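Local coordinates for hypothetical protein yibA (Escherichia coli, PDB 1OYZ) that is of unknown function, possibly an oxidoreductase, and folds as an all-helical solenoid with HEAT repeats, at residues D230-N235 with L254-T259; E211-L216 with I242-E247. All blocks are in the same frame, centred on the assembly; numbering follows the deposited sequence.

Contact 1: D230-N235 with L254-T259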
loop_
_atom_site.group_PDB
_atom_site.type_symbol
_atom_site.label_atom_id
_atom_site.label_comp_id
_atom_site.label_asym_id
_atom_site.label_seq_id
_atom_site.Cartn_x
_atom_site.Cartn_y
_atom_site.Cartn_z
ATOM N N ASP A 230 18.872 14.578 15.891
ATOM C CA ASP A 230 19.017 15.552 14.818
ATOM C C ASP A 230 17.688 16.086 14.286
ATOM O O ASP A 230 17.576 17.266 13.969
ATOM C CB ASP A 230 19.776 14.967 13.633
ATOM C CG ASP A 230 21.195 14.591 13.977
ATOM O OD1 ASP A 230 21.826 13.908 13.138
ATOM O OD2 ASP A 230 21.669 14.979 15.068
ATOM N N GLU A 231 16.706 15.200 14.162
ATOM C CA GLU A 231 15.405 15.558 13.635
ATOM C C GLU A 231 14.663 16.472 14.579
ATOM O O GLU A 231 13.979 17.402 14.141
ATOM C CB GLU A 231 14.586 14.298 13.381
ATOM C CG GLU A 231 15.111 13.528 12.214
ATOM C CD GLU A 231 15.006 14.311 10.930
ATOM O OE1 GLU A 231 15.899 14.169 10.072
ATOM O OE2 GLU A 231 14.027 15.079 10.780
ATOM N N LEU A 232 14.784 16.219 15.879
ATOM C CA LEU A 232 14.080 17.077 16.814
ATOM C C LEU A 232 14.687 18.466 16.861
ATOM O O LEU A 232 14.043 19.382 17.334
ATOM C CB LEU A 232 14.060 16.454 18.222
ATOM C CG LEU A 232 13.262 15.152 18.382
ATOM C CD1 LEU A 232 13.732 14.388 19.624
ATOM C CD2 LEU A 232 11.764 15.487 18.477
ATOM N N LYS A 233 15.900 18.653 16.351
ATOM C CA LYS A 233 16.497 19.995 16.429
ATOM C C LYS A 233 16.195 20.889 15.236
ATOM O O LYS A 233 16.609 22.045 15.186
ATOM C CB LYS A 233 18.012 19.901 16.630
ATOM C CG LYS A 233 18.392 19.278 17.962
ATOM C CD LYS A 233 19.893 19.259 18.133
ATOM C CE LYS A 233 20.291 18.900 19.559
ATOM N NZ LYS A 233 21.747 19.196 19.760
ATOM N N LYS A 234 15.458 20.361 14.276
ATOM C CA LYS A 234 15.134 21.154 13.113
ATOM C C LYS A 234 14.128 22.260 13.428
ATOM O O LYS A 234 13.407 22.216 14.430
ATOM C CB LYS A 234 14.631 20.232 12.006
ATOM C CG LYS A 234 15.736 19.278 11.535
ATOM C CD LYS A 234 15.277 18.376 10.406
ATOM C CE LYS A 234 16.438 17.625 9.785
ATOM N NZ LYS A 234 15.955 16.719 8.702
ATOM N N ASN A 235 14.119 23.265 12.568
ATOM C CA ASN A 235 13.230 24.402 12.689
ATOM C C ASN A 235 11.794 23.917 12.441
ATOM O O ASN A 235 10.851 24.327 13.118
ATOM C CB ASN A 235 13.627 25.449 11.663
ATOM C CG ASN A 235 13.257 26.828 12.094
ATOM O OD1 ASN A 235 13.836 27.363 13.046
ATOM N ND2 ASN A 235 12.282 27.430 11.408
ATOM N N LEU A 254 14.787 13.946 26.988
ATOM C CA LEU A 254 14.012 14.895 27.768
ATOM C C LEU A 254 14.500 16.321 27.646
ATOM O O LEU A 254 13.716 17.221 27.417
ATOM C CB LEU A 254 13.968 14.474 29.238
ATOM C CG LEU A 254 13.067 13.266 29.509
ATOM C CD1 LEU A 254 13.263 12.762 30.946
ATOM C CD2 LEU A 254 11.624 13.655 29.292
ATOM N N PRO A 255 15.812 16.548 27.762
ATOM C CA PRO A 255 16.308 17.924 27.656
ATOM C C PRO A 255 15.834 18.669 26.414
ATOM O O PRO A 255 15.280 19.765 26.516
ATOM C CB PRO A 255 17.825 17.737 27.683
ATOM C CG PRO A 255 17.981 16.512 28.559
ATOM C CD PRO A 255 16.941 15.612 27.935
ATOM N N VAL A 256 16.035 18.055 25.247
ATOM C CA VAL A 256 15.650 18.659 23.990
ATOM C C VAL A 256 14.147 18.842 23.892
ATOM O O VAL A 256 13.681 19.821 23.332
ATOM C CB VAL A 256 16.126 17.806 22.788
ATOM C CG1 VAL A 256 17.635 17.744 22.762
ATOM C CG2 VAL A 256 15.562 16.397 22.892
ATOM N N LEU A 257 13.387 17.888 24.420
ATOM C CA LEU A 257 11.932 17.993 24.372
ATOM C C LEU A 257 11.539 19.203 25.203
ATOM O O LEU A 257 10.752 20.054 24.768
ATOM C CB LEU A 257 11.259 16.725 24.926
ATOM C CG LEU A 257 11.345 15.456 24.061
ATOM C CD1 LEU A 257 10.709 14.296 24.811
ATOM C CD2 LEU A 257 10.667 15.647 22.695
ATOM N N ASP A 258 12.112 19.296 26.391
ATOM C CA ASP A 258 11.806 20.413 27.264
ATOM C C ASP A 258 12.030 21.734 26.507
ATOM O O ASP A 258 11.176 22.615 26.497
ATOM C CB ASP A 258 12.687 20.337 28.506
ATOM C CG ASP A 258 12.357 21.411 29.495
ATOM O OD1 ASP A 258 13.202 22.320 29.683
ATOM O OD2 ASP A 258 11.240 21.341 30.059
ATOM N N THR A 259 13.188 21.844 25.870
ATOM C CA THR A 259 13.554 23.015 25.077
ATOM C C THR A 259 12.508 23.365 23.995
ATOM O O THR A 259 12.237 24.544 23.728
ATOM C CB THR A 259 14.892 22.770 24.339
ATOM O OG1 THR A 259 15.962 22.727 25.288
ATOM C CG2 THR A 259 15.160 23.858 23.335
#
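Leu232 and Val256 carry most of the apolar packing here, with Leu257 alongside. Leu232 uses both of its methyls, one for each partner: CD1 lies 4.3 Å from Val256 CG2, and CD2 lies 4.4 Å from Leu257 CD2. With CG anti to the carbonyl carbon (chi1 -66°), the fork of Leu232 is sent across the gap, so that one branch faces Val256 and the other Leu257. Leu257 reaches this point with CD2 alone, and its side chain also packs on Ile274 and Leu277 of helix 268-277. All these distances are at the long end of van der Waals contact, and the CA atoms of Leu232 and Val256 stand 7.5 Å apart.

In the helical solenoid, Leu232 lies on helix 225-232 and meets helix 254-261, the second neighbour along the chain; helix 239-248 comes between them in sequence and also packs on Leu232 through Ile241, Ile242 and Ala245.

The remaining contact across the pair is made by the aliphatic part of a charged residue. Lys233 runs out fully extended beyond CB, and its CE passes 4.3 Å from Val256 CG1, so Val256 has one methyl against leucine and the other against lysine.

No hydrogen bond crosses between the two segments. The Lys234 side chain, extended beyond CB, runs alongside Glu231, and its NZ makes a 2.9 Å salt bridge to Glu231 OE1, on the syn side and 28° out of the carboxylate plane. Arg209 makes a second salt bridge to that same oxygen.

Contact 2: E211-L216 with I242-E247; sequences EAIIGL and IEAAGE
A small, buried, purely apolar helix-to-helix contact joins helix 206-218 to helix 239-248, two helices separated in the chain by helix 225-232 of the same solenoid. Ala244 carries the contact from the side of helix 239-248: its CB points at helix 206-218 and meets Ile213 and Ile214 at neighbouring positions on one turn. The closer approach is to Ile213, whose CG2 lies 4.0 Å from Ala244 CB. On Ile213, CG2, anti to the backbone N, is the branch turned to the alanine, while the side chain as a whole also packs on Val227 and Leu228 of helix 225-232.

Ile214 is met at its backbone end, with CA 4.3 Å from Ala244 CB. Its own side chain passes to one side of the alanine and reaches Asn184 of helix 173-186.

Having only a methyl at position 244 lets the backbones come close, and the CA atoms of Ile214 and Ala244 are 5.3 Å apart. Ser217, one turn on from Ile213, also touches Ala244, and its OG is hydrogen-bonded to Ile213 O. Toward one flank, Glu243 and Glu247 both form salt bridges to Lys276 and pack on Tyr218.

No hydrogen bond or charge pair spans the two segments, so their mutual fit rests on the shape of one methyl against an isoleucine branch and the CA of the next residue.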
loop_
_atom_site.group_PDB
_atom_site.type_symbol
_atom_site.label_atom_id
_atom_site.label_comp_id
_atom_site.label_asym_id
_atom_site.label_seq_id
_atom_site.Cartn_x
_atom_site.Cartn_y
_atom_site.Cartn_z
ATOM N N GLU A 211 9.545 6.074 8.419
ATOM C CA GLU A 211 9.027 4.777 8.868
ATOM C C GLU A 211 10.082 3.992 9.690
ATOM O O GLU A 211 9.739 3.270 10.640
ATOM C CB GLU A 211 8.561 3.922 7.669
ATOM C CG GLU A 211 7.228 4.412 6.962
ATOM C CD GLU A 211 5.967 4.225 7.793
ATOM O OE1 GLU A 211 5.951 3.221 8.547
ATOM O OE2 GLU A 211 4.969 5.034 7.677
ATOM N N ALA A 212 11.357 4.116 9.311
ATOM C CA ALA A 212 12.442 3.429 10.033
ATOM C C ALA A 212 12.526 4.011 11.449
ATOM O O ALA A 212 12.629 3.282 12.442
ATOM C CB ALA A 212 13.777 3.620 9.289
ATOM N N ILE A 213 12.463 5.330 11.533
ATOM C CA ILE A 213 12.495 5.998 12.824
ATOM C C ILE A 213 11.332 5.579 13.711
ATOM O O ILE A 213 11.522 5.257 14.896
ATOM C CB ILE A 213 12.473 7.529 12.654
ATOM C CG1 ILE A 213 13.806 7.976 12.038
ATOM C CG2 ILE A 213 12.231 8.204 14.009
ATOM C CD1 ILE A 213 13.827 9.359 11.518
ATOM N N ILE A 214 10.115 5.560 13.166
ATOM C CA ILE A 214 8.996 5.163 14.030
ATOM C C ILE A 214 9.121 3.670 14.333
ATOM O O ILE A 214 8.851 3.219 15.444
ATOM C CB ILE A 214 7.585 5.504 13.412
ATOM C CG1 ILE A 214 6.995 4.304 12.743
ATOM C CG2 ILE A 214 7.670 6.639 12.397
ATOM C CD1 ILE A 214 5.991 3.640 13.631
ATOM N N GLY A 215 9.550 2.897 13.343
ATOM C CA GLY A 215 9.703 1.473 13.574
ATOM C C GLY A 215 10.735 1.168 14.660
ATOM O O GLY A 215 10.486 0.359 15.570
ATOM N N LEU A 216 11.890 1.816 14.584
ATOM C CA LEU A 216 12.919 1.552 15.585
ATOM C C LEU A 216 12.478 2.065 16.941
ATOM O O LEU A 216 12.693 1.408 17.946
ATOM C CB LEU A 216 14.264 2.169 15.172
ATOM C CG LEU A 216 14.894 1.370 14.026
ATOM C CD1 LEU A 216 16.050 2.107 13.380
ATOM C CD2 LEU A 216 15.356 0.033 14.571
ATOM N N ILE A 242 8.453 13.543 16.857
ATOM C CA ILE A 242 8.211 13.914 18.235
ATOM C C ILE A 242 7.534 12.754 18.935
ATOM O O ILE A 242 7.889 12.386 20.051
ATOM C CB ILE A 242 7.329 15.158 18.287
ATOM C CG1 ILE A 242 8.003 16.255 17.465
ATOM C CG2 ILE A 242 7.083 15.573 19.759
ATOM C CD1 ILE A 242 7.242 17.598 17.461
ATOM N N GLU A 243 6.581 12.145 18.251
ATOM C CA GLU A 243 5.854 11.021 18.808
ATOM C C GLU A 243 6.764 9.796 19.043
ATOM O O GLU A 243 6.637 9.091 20.061
ATOM C CB GLU A 243 4.720 10.651 17.861
ATOM C CG GLU A 243 4.056 9.345 18.197
ATOM C CD GLU A 243 3.225 9.460 19.429
ATOM O OE1 GLU A 243 2.601 8.450 19.843
ATOM O OE2 GLU A 243 3.194 10.578 19.988
ATOM N N ALA A 244 7.652 9.533 18.082
ATOM C CA ALA A 244 8.604 8.421 18.184
ATOM C C ALA A 244 9.517 8.670 19.396
ATOM O O ALA A 244 9.875 7.745 20.128
ATOM C CB ALA A 244 9.438 8.328 16.921
ATOM N N ALA A 245 9.879 9.934 19.587
ATOM C CA ALA A 245 10.716 10.308 20.705
ATOM C C ALA A 245 10.073 9.845 22.024
ATOM O O ALA A 245 10.766 9.347 22.923
ATOM C CB ALA A 245 10.965 11.825 20.703
ATOM N N GLY A 246 8.747 9.959 22.140
ATOM C CA GLY A 246 8.077 9.535 23.367
ATOM C C GLY A 246 7.990 8.020 23.459
ATOM O O GLY A 246 8.090 7.428 24.540
ATOM N N GLU A 247 7.803 7.386 22.310
ATOM C CA GLU A 247 7.711 5.942 22.242
ATOM C C GLU A 247 9.039 5.235 22.558
ATOM O O GLU A 247 9.033 4.199 23.204
ATOM C CB GLU A 247 7.213 5.518 20.855
ATOM C CG GLU A 247 5.728 5.742 20.629
ATOM C CD GLU A 247 4.876 4.892 21.556
ATOM O OE1 GLU A 247 5.147 3.658 21.644
ATOM O OE2 GLU A 247 3.937 5.452 22.196
#

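Contacts 1 and 2 lie about 14 Å apart between centres, on the same side of the chain's centre, toward the C-terminal end of the solenoid. Their segments alternate in sequence: 211-216, 230-235, 242-247, then 254-259, so each contact pairs one helix with the next but one, helix 206-218 with 239-248 and helix 225-232 with 254-261. The two pairings are joined where helix 225-232 packs on helix 239-248: Leu232 CD2 is 3.9 Å from Ile242 CA, and Leu232 CD1 is equally close to Ala245 CB. Four successive helices are thereby linked through apolar packing, consistent with a stacked helical-repeat solenoid.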